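Local coordinates for protein aspartate aminotransferase (PDB 4H51) that probably catalyses the pyridoxal phosphate-dependent transfer of the amino group from L-aspartate to 2-oxoglutarate, working as a homodimer, at residues 117-122 / 145-150; 166-171 / 361-366. All blocks are in the same frame, centred on the assembly; numbering follows the deposited sequence. Where two conformers were deposited one is given.

Overall arrangement
The chain runs through strand 110-116 into helix 117-129, whose first part opens contact 1. Strand 140-144 follows, and the contact closes at 145-150, with 22 residues between its two segments. Helix 148-156 then leads into strand 162-169, where contact 2 opens. It closes only after 189 further residues, at the end of helix 359-362. The two contacts are in series and do not nest. Contact 1 joins the first parts of two helices beside the cofactor; contact 2 ties strand 162-169, next to the edge strand 174-175 of the large mixed sheet, to the segment leading into strand 367-369. Their centres lie about 18 Å apart, and Pro145 CD packs on Tyr168 CB at 3.7 Å.

Contact 1: 117-122 / 145-150; sequences SGTGAV and PTWPNH
Thr119 meets Trp147 at the edge of the indole. Its OG1 lies near the ring plane, 3.4 Å from Trp147 CH2, and the two side chains cross at about a right angle. In Trp147 CG is anti to the backbone N (chi1 179°), and chi2 of 45° turns the six-membered ring so that CH2 meets Thr119. Asn149 holds one face of the indole: its CB sits 3.4 Å above the plane, over the centre. Beyond CB the amide reaches on to Thr119, with Asn149 ND2 3.8 Å from Thr119 CG2. The methyl is directed there by its position anti to the backbone N, which leaves OG1 beside that N. OG1 is hydrogen-bonded to the phosphate of the modified Lys265 and to Thr303 of the second subunit, and Asn149 ND2 to the carbonyl of Arg299 of that subunit. Ser117 OG and Gly118 N bind the same phosphate; with Thr119 they form a phosphate-binding cup. The contact thus joins cofactor site and dimer interface. Val122 makes a looser touch, CG1 to His150 CD2 at 4.2 Å. The imidazole is gripped at both nitrogens: His150 ND1 pairs with Thr146 OG1 at 2.7 Å, and NE2 with Asp229. This probably fixes its rotation. Helix 117-129 follows strand 110-116 and rests Val122 on Ala260 of strand 258-262; helix 148-156 follows strand 140-144 of the same sheet.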
ATOM      1  N   SER B 117      -2.933  -6.302   0.379  1.00 10.27           N
ATOM      2  CA  SER B 117      -4.140  -7.099   0.370  1.00 10.39           C
ATOM      3  C   SER B 117      -4.529  -7.491  -1.063  1.00 10.72           C
ATOM      4  O   SER B 117      -3.698  -7.394  -1.996  1.00 10.80           O
ATOM      5  CB  SER B 117      -5.263  -6.369   1.125  1.00 11.11           C
ATOM      6  OG  SER B 117      -5.920  -7.308   1.975  1.00 11.49           O
ATOM      7  N   GLY B 118      -5.774  -7.886  -1.251  1.00 10.31           N
ATOM      8  CA  GLY B 118      -6.245  -8.324  -2.555  1.00 10.57           C
ATOM      9  C   GLY B 118      -6.389  -7.196  -3.533  1.00 10.12           C
ATOM     10  O   GLY B 118      -6.165  -7.371  -4.712  1.00 10.97           O
ATOM     11  N   THR B 119      -6.796  -6.022  -3.064  1.00  9.95           N
ATOM     12  CA  THR B 119      -6.927  -4.891  -3.961  1.00  9.62           C
ATOM     13  C   THR B 119      -5.539  -4.593  -4.515  1.00  9.60           C
ATOM     14  O   THR B 119      -5.381  -4.434  -5.710  1.00  9.30           O
ATOM     15  CB  THR B 119      -7.486  -3.612  -3.295  1.00  9.94           C
ATOM     16  OG1 THR B 119      -8.749  -3.858  -2.638  1.00  9.75           O
ATOM     17  CG2 THR B 119      -7.599  -2.469  -4.331  1.00  9.59           C
ATOM     18  N   GLY B 120      -4.546  -4.507  -3.635  1.00  9.37           N
ATOM     19  CA  GLY B 120      -3.160  -4.252  -4.039  1.00  9.49           C
ATOM     20  C   GLY B 120      -2.677  -5.272  -5.049  1.00  9.48           C
ATOM     21  O   GLY B 120      -1.948  -4.947  -6.006  1.00  9.86           O
ATOM     22  N   ALA B 121      -3.035  -6.539  -4.836  1.00  8.72           N
ATOM     23  CA  ALA B 121      -2.628  -7.591  -5.766  1.00  8.78           C
ATOM     24  C   ALA B 121      -3.305  -7.473  -7.133  1.00  8.97           C
ATOM     25  O   ALA B 121      -2.677  -7.763  -8.164  1.00  9.37           O
ATOM     26  CB  ALA B 121      -2.903  -8.981  -5.119  1.00  8.32           C
ATOM     27  N   VAL B 122      -4.578  -7.066  -7.147  1.00  8.71           N
ATOM     28  CA  VAL B 122      -5.294  -6.894  -8.426  1.00  8.89           C
ATOM     29  C   VAL B 122      -4.646  -5.729  -9.165  1.00  9.21           C
ATOM     30  O   VAL B 122      -4.343  -5.867 -10.327  1.00  9.00           O
ATOM     31  CB  VAL B 122      -6.801  -6.689  -8.268  1.00  8.87           C
ATOM     32  CG1 VAL B 122      -7.480  -6.345  -9.630  1.00  9.27           C
ATOM     33  CG2 VAL B 122      -7.409  -7.951  -7.666  1.00  8.80           C
ATOM     34  N   PRO B 145     -22.222  -9.297 -13.501  1.00 13.65           N
ATOM     35  CA  PRO B 145     -21.574  -8.148 -12.950  1.00 13.34           C
ATOM     36  C   PRO B 145     -20.347  -8.619 -12.121  1.00 13.15           C
ATOM     37  O   PRO B 145     -20.098  -9.814 -12.027  1.00 12.92           O
ATOM     38  CB  PRO B 145     -22.653  -7.629 -12.007  1.00 13.51           C
ATOM     39  CG  PRO B 145     -23.196  -8.824 -11.430  1.00 14.06           C
ATOM     40  CD  PRO B 145     -23.108  -9.903 -12.488  1.00 14.14           C
ATOM     41  N   THR B 146     -19.668  -7.674 -11.475  1.00 13.15           N
ATOM     42  CA  THR B 146     -18.466  -7.973 -10.707  1.00 12.97           C
ATOM     43  C   THR B 146     -18.314  -6.996  -9.549  1.00 14.09           C
ATOM     44  O   THR B 146     -19.124  -6.090  -9.358  1.00 14.19           O
ATOM     45  CB  THR B 146     -17.203  -7.942 -11.615  1.00 12.44           C
ATOM     46  OG1 THR B 146     -16.113  -8.585 -10.923  1.00 12.21           O
ATOM     47  CG2 THR B 146     -16.829  -6.493 -12.082  1.00 12.02           C
ATOM     48  N   TRP B 147     -17.212  -7.150  -8.824  1.00 14.60           N
ATOM     49  CA  TRP B 147     -16.864  -6.250  -7.751  1.00 14.78           C
ATOM     50  C   TRP B 147     -16.745  -4.883  -8.307  1.00 15.93           C
ATOM     51  O   TRP B 147     -15.971  -4.644  -9.224  1.00 14.31           O
ATOM     52  CB  TRP B 147     -15.547  -6.670  -7.200  1.00 14.58           C
ATOM     53  CG  TRP B 147     -14.987  -5.854  -6.085  1.00 14.92           C
ATOM     54  CD1 TRP B 147     -15.633  -5.383  -4.961  1.00 16.50           C
ATOM     55  CD2 TRP B 147     -13.578  -5.576  -5.863  1.00 15.16           C
ATOM     56  NE1 TRP B 147     -14.741  -4.788  -4.095  1.00 17.46           N
ATOM     57  CE2 TRP B 147     -13.483  -4.888  -4.577  1.00 16.35           C
ATOM     58  CE3 TRP B 147     -12.434  -5.791  -6.587  1.00 14.65           C
ATOM     59  CZ2 TRP B 147     -12.265  -4.397  -4.094  1.00 15.78           C
ATOM     60  CZ3 TRP B 147     -11.210  -5.312  -6.085  1.00 14.83           C
ATOM     61  CH2 TRP B 147     -11.133  -4.653  -4.858  1.00 14.83           C
ATOM     62  N   PRO B 148     -17.490  -3.917  -7.720  1.00 20.11           N
ATOM     63  CA  PRO B 148     -17.492  -2.618  -8.337  1.00 21.22           C
ATOM     64  C   PRO B 148     -16.121  -2.042  -8.507  1.00 20.32           C
ATOM     65  O   PRO B 148     -15.908  -1.341  -9.472  1.00 24.31           O
ATOM     66  CB  PRO B 148     -18.313  -1.775  -7.370  1.00 22.96           C
ATOM     67  CG  PRO B 148     -19.285  -2.738  -6.799  1.00 23.05           C
ATOM     68  CD  PRO B 148     -18.500  -4.020  -6.650  1.00 22.24           C
ATOM     69  N   ASN B 149     -15.154  -2.377  -7.637  1.00 16.90           N
ATOM     70  CA  ASN B 149     -13.838  -1.795  -7.777  1.00 15.02           C
ATOM     71  C   ASN B 149     -12.967  -2.395  -8.889  1.00 13.45           C
ATOM     72  O   ASN B 149     -11.963  -1.815  -9.230  1.00 13.65           O
ATOM     73  CB  ASN B 149     -13.083  -1.890  -6.445  1.00 15.22           C
ATOM     74  CG  ASN B 149     -11.984  -0.814  -6.282  1.00 15.50           C
ATOM     75  OD1 ASN B 149     -12.157   0.298  -6.770  1.00 15.27           O
ATOM     76  ND2 ASN B 149     -10.902  -1.114  -5.498  1.00 12.77           N
ATOM     77  N   HIS B 150     -13.310  -3.547  -9.473  1.00 12.28           N
ATOM     78  CA  HIS B 150     -12.482  -4.119 -10.570  1.00 11.41           C
ATOM     79  C   HIS B 150     -12.253  -3.122 -11.679  1.00 11.79           C
ATOM     80  O   HIS B 150     -11.145  -2.976 -12.161  1.00 10.93           O
ATOM     81  CB  HIS B 150     -13.094  -5.398 -11.191  1.00 11.39           C
ATOM     82  CG  HIS B 150     -12.746  -6.687 -10.466  1.00 11.13           C
ATOM     83  ND1 HIS B 150     -13.540  -7.809 -10.523  1.00 11.68           N
ATOM     84  CD2 HIS B 150     -11.672  -7.023  -9.646  1.00 11.52           C
ATOM     85  CE1 HIS B 150     -12.982  -8.774  -9.794  1.00 11.13           C
ATOM     86  NE2 HIS B 150     -11.863  -8.291  -9.239  1.00 11.11           N
TER

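Contact 2: 166-171 / 361-366; sequences AYYDPK and INQIGM
Tyr168 and Gln363 meet between the large mixed sheet of the fold-type I pyridoxal phosphate enzymes and the chain leaving helix 359-362. Tyr168 lies on strand 162-169, and Gln363 is the first residue past the helix to lose helical backbone angles. The close part is small and buried. Tyr168 OH approaches Gln363 NE2 at 3.3 Å, and the same nitrogen is 4.1 Å from Tyr168 CZ. The side chains cross at about a right angle, with ring and amide planes 61° apart. Gln363 is extended beyond CG (chi2 166°), which carries its amide across to the tyrosine. The oxygen of that amide is held by its own part of the chain: Gln363 OE1 accepts from the backbone N of Phe369, in strand 367-369. Tyr168 also packs on Val173 and Val205. The backbones stay well apart: the nearest CA atoms, those of Tyr168 and Gln363, are separated by 11.8 Å. Pro170 and Lys171 are exposed, as is Asn362 on the other segment. Residues 169-171 form an Asx turn. Lys171 N donates to Asp169 OD1 at 3.2 Å, meeting that oxygen from above the carboxylate plane.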
ATOM      1  N   ALA B 166     -20.553 -12.498 -20.219  1.00 12.84           N
ATOM      2  CA  ALA B 166     -21.799 -12.966 -19.660  1.00 13.23           C
ATOM      3  C   ALA B 166     -21.513 -13.890 -18.482  1.00 13.06           C
ATOM      4  O   ALA B 166     -20.625 -14.716 -18.541  1.00 13.33           O
ATOM      5  CB  ALA B 166     -22.597 -13.701 -20.736  1.00 14.11           C
ATOM      6  N   TYR B 167     -22.268 -13.756 -17.414  1.00 13.67           N
ATOM      7  CA  TYR B 167     -21.987 -14.511 -16.215  1.00 13.61           C
ATOM      8  C   TYR B 167     -23.277 -14.789 -15.467  1.00 15.01           C
ATOM      9  O   TYR B 167     -23.738 -15.941 -15.457  1.00 16.71           O
ATOM     10  CB  TYR B 167     -20.930 -13.794 -15.347  1.00 12.67           C
ATOM     11  CG  TYR B 167     -20.505 -14.665 -14.191  1.00 12.49           C
ATOM     12  CD1 TYR B 167     -19.643 -15.721 -14.414  1.00 12.63           C
ATOM     13  CD2 TYR B 167     -21.026 -14.501 -12.914  1.00 12.07           C
ATOM     14  CE1 TYR B 167     -19.290 -16.592 -13.404  1.00 12.83           C
ATOM     15  CE2 TYR B 167     -20.642 -15.348 -11.887  1.00 12.04           C
ATOM     16  CZ  TYR B 167     -19.769 -16.398 -12.132  1.00 12.45           C
ATOM     17  OH  TYR B 167     -19.365 -17.318 -11.149  1.00 12.83           O
ATOM     18  N   TYR B 168     -23.868 -13.767 -14.861  1.00 15.85           N
ATOM     19  CA  TYR B 168     -25.084 -13.962 -14.046  1.00 17.52           C
ATOM     20  C   TYR B 168     -26.328 -13.653 -14.857  1.00 17.72           C
ATOM     21  O   TYR B 168     -26.369 -12.653 -15.556  1.00 17.12           O
ATOM     22  CB  TYR B 168     -25.056 -13.054 -12.835  1.00 18.80           C
ATOM     23  CG  TYR B 168     -26.114 -13.375 -11.823  1.00 20.19           C
ATOM     24  CD1 TYR B 168     -26.112 -14.607 -11.163  1.00 21.36           C
ATOM     25  CD2 TYR B 168     -27.096 -12.471 -11.515  1.00 21.57           C
ATOM     26  CE1 TYR B 168     -27.072 -14.924 -10.230  1.00 21.80           C
ATOM     27  CE2 TYR B 168     -28.070 -12.770 -10.575  1.00 21.23           C
ATOM     28  CZ  TYR B 168     -28.051 -13.993  -9.937  1.00 22.53           C
ATOM     29  OH  TYR B 168     -29.005 -14.336  -8.998  1.00 22.80           O
ATOM     30  N   ASP B 169     -27.307 -14.541 -14.766  1.00 19.02           N
ATOM     31  CA  ASP B 169     -28.616 -14.345 -15.368  1.00 20.68           C
ATOM     32  C   ASP B 169     -29.685 -14.074 -14.282  1.00 20.87           C
ATOM     33  O   ASP B 169     -30.118 -14.963 -13.605  1.00 19.87           O
ATOM     34  CB  ASP B 169     -28.980 -15.588 -16.146  1.00 22.02           C
ATOM     35  CG  ASP B 169     -30.234 -15.404 -16.937  1.00 25.66           C
ATOM     36  OD1 ASP B 169     -30.831 -14.316 -16.844  1.00 25.72           O
ATOM     37  OD2 ASP B 169     -30.607 -16.342 -17.654  1.00 29.02           O
ATOM     38  N   PRO B 170     -30.130 -12.840 -14.156  1.00 23.71           N
ATOM     39  CA  PRO B 170     -31.088 -12.487 -13.096  1.00 26.40           C
ATOM     40  C   PRO B 170     -32.399 -13.281 -13.220  1.00 28.23           C
ATOM     41  O   PRO B 170     -33.010 -13.652 -12.205  1.00 29.06           O
ATOM     42  CB  PRO B 170     -31.357 -11.006 -13.361  1.00 26.45           C
ATOM     43  CG  PRO B 170     -30.182 -10.544 -14.149  1.00 27.22           C
ATOM     44  CD  PRO B 170     -29.807 -11.703 -15.014  1.00 24.41           C
ATOM     45  N   LYS B 171     -32.785 -13.608 -14.443  1.00 28.04           N
ATOM     46  CA  LYS B 171     -34.023 -14.394 -14.652  1.00 29.80           C
ATOM     47  C   LYS B 171     -33.965 -15.799 -14.044  1.00 29.43           C
ATOM     48  O   LYS B 171     -34.976 -16.292 -13.555  1.00 29.38           O
ATOM     49  CB  LYS B 171     -34.348 -14.489 -16.136  1.00 31.71           C
ATOM     50  CG  LYS B 171     -34.592 -13.133 -16.771  1.00 35.05           C
ATOM     51  CD  LYS B 171     -35.255 -13.255 -18.130  1.00 37.70           C
ATOM     52  CE  LYS B 171     -35.502 -11.885 -18.751  1.00 39.37           C
ATOM     53  NZ  LYS B 171     -35.659 -11.983 -20.224  1.00 42.75           N
ATOM     54  N   ILE B 361     -30.415 -19.617  -0.347  1.00 22.11           N
ATOM     55  CA  ILE B 361     -29.653 -20.718   0.251  1.00 22.72           C
ATOM     56  C   ILE B 361     -28.633 -21.335  -0.706  1.00 22.95           C
ATOM     57  O   ILE B 361     -27.652 -21.935  -0.262  1.00 23.90           O
ATOM     58  CB  ILE B 361     -30.575 -21.809   0.878  1.00 23.33           C
ATOM     59  CG1 ILE B 361     -31.704 -22.226  -0.071  1.00 24.02           C
ATOM     60  CG2 ILE B 361     -31.200 -21.332   2.170  1.00 23.65           C
ATOM     61  CD1 ILE B 361     -32.480 -23.437   0.430  1.00 25.63           C
ATOM     62  N   ASN B 362     -28.831 -21.226  -2.018  1.00 22.94           N
ATOM     63  CA  ASN B 362     -27.889 -21.800  -2.958  1.00 24.14           C
ATOM     64  C   ASN B 362     -26.678 -20.913  -3.251  1.00 22.07           C
ATOM     65  O   ASN B 362     -25.620 -21.402  -3.629  1.00 23.65           O
ATOM     66  CB  ASN B 362     -28.563 -22.195  -4.290  1.00 26.65           C
ATOM     67  CG  ASN B 362     -29.655 -23.238  -4.119  1.00 29.40           C
ATOM     68  OD1 ASN B 362     -29.614 -24.065  -3.210  1.00 31.83           O
ATOM     69  ND2 ASN B 362     -30.685 -23.167  -4.965  1.00 32.93           N
ATOM     70  N   GLN B 363     -26.821 -19.594  -3.116  1.00 20.10           N
ATOM     71  CA  GLN B 363     -25.695 -18.718  -3.286  1.00 18.88           C
ATOM     72  C   GLN B 363     -24.739 -18.952  -2.103  1.00 18.86           C
ATOM     73  O   GLN B 363     -25.167 -19.362  -1.021  1.00 18.54           O
ATOM     74  CB  GLN B 363     -26.145 -17.241  -3.407  1.00 17.65           C
ATOM     75  CG  GLN B 363     -26.736 -16.930  -4.780  1.00 16.63           C
ATOM     76  CD  GLN B 363     -27.492 -15.619  -4.826  1.00 16.65           C
ATOM     77  OE1 GLN B 363     -27.551 -14.939  -3.839  1.00 16.09           O
ATOM     78  NE2 GLN B 363     -28.040 -15.250  -5.991  1.00 16.11           N
ATOM     79  N   ILE B 364     -23.463 -18.728  -2.332  1.00 18.76           N
ATOM     80  CA  ILE B 364     -22.435 -19.013  -1.349  0.50 19.50           C
ATOM     81  C   ILE B 364     -21.548 -17.789  -1.113  1.00 19.99           C
ATOM     82  O   ILE B 364     -21.535 -16.824  -1.939  1.00 21.28           O
ATOM     83  CB  ILE B 364     -21.614 -20.287  -1.716  0.50 19.90           C
ATOM     84  CG1 ILE B 364     -20.926 -20.195  -3.076  0.50 19.78           C
ATOM     85  CG2 ILE B 364     -22.496 -21.532  -1.763  0.50 21.50           C
ATOM     86  CD1 ILE B 364     -20.516 -21.576  -3.577  0.50 19.55           C
ATOM     87  N   GLY B 365     -20.812 -17.818  -0.007  1.00 18.61           N
ATOM     88  CA  GLY B 365     -19.891 -16.766   0.352  1.00 19.11           C
ATOM     89  C   GLY B 365     -20.604 -15.740   1.200  1.00 20.06           C
ATOM     90  O   GLY B 365     -21.567 -16.065   1.878  1.00 21.64           O
ATOM     91  N   MET B 366     -20.130 -14.523   1.197  1.00 20.51           N
ATOM     92  CA  MET B 366     -20.710 -13.502   2.067  1.00 24.28           C
ATOM     93  C   MET B 366     -22.033 -12.937   1.564  1.00 24.39           C
ATOM     94  O   MET B 366     -22.909 -12.595   2.369  1.00 25.19           O
ATOM     95  CB  MET B 366     -19.751 -12.355   2.223  1.00 25.78           C
ATOM     96  CG  MET B 366     -18.785 -12.638   3.354  1.00 29.39           C
ATOM     97  SD  MET B 366     -18.292 -11.103   4.124  1.00 28.97           S
ATOM     98  CE  MET B 366     -17.288 -12.001   5.328  1.00 30.77           C
TER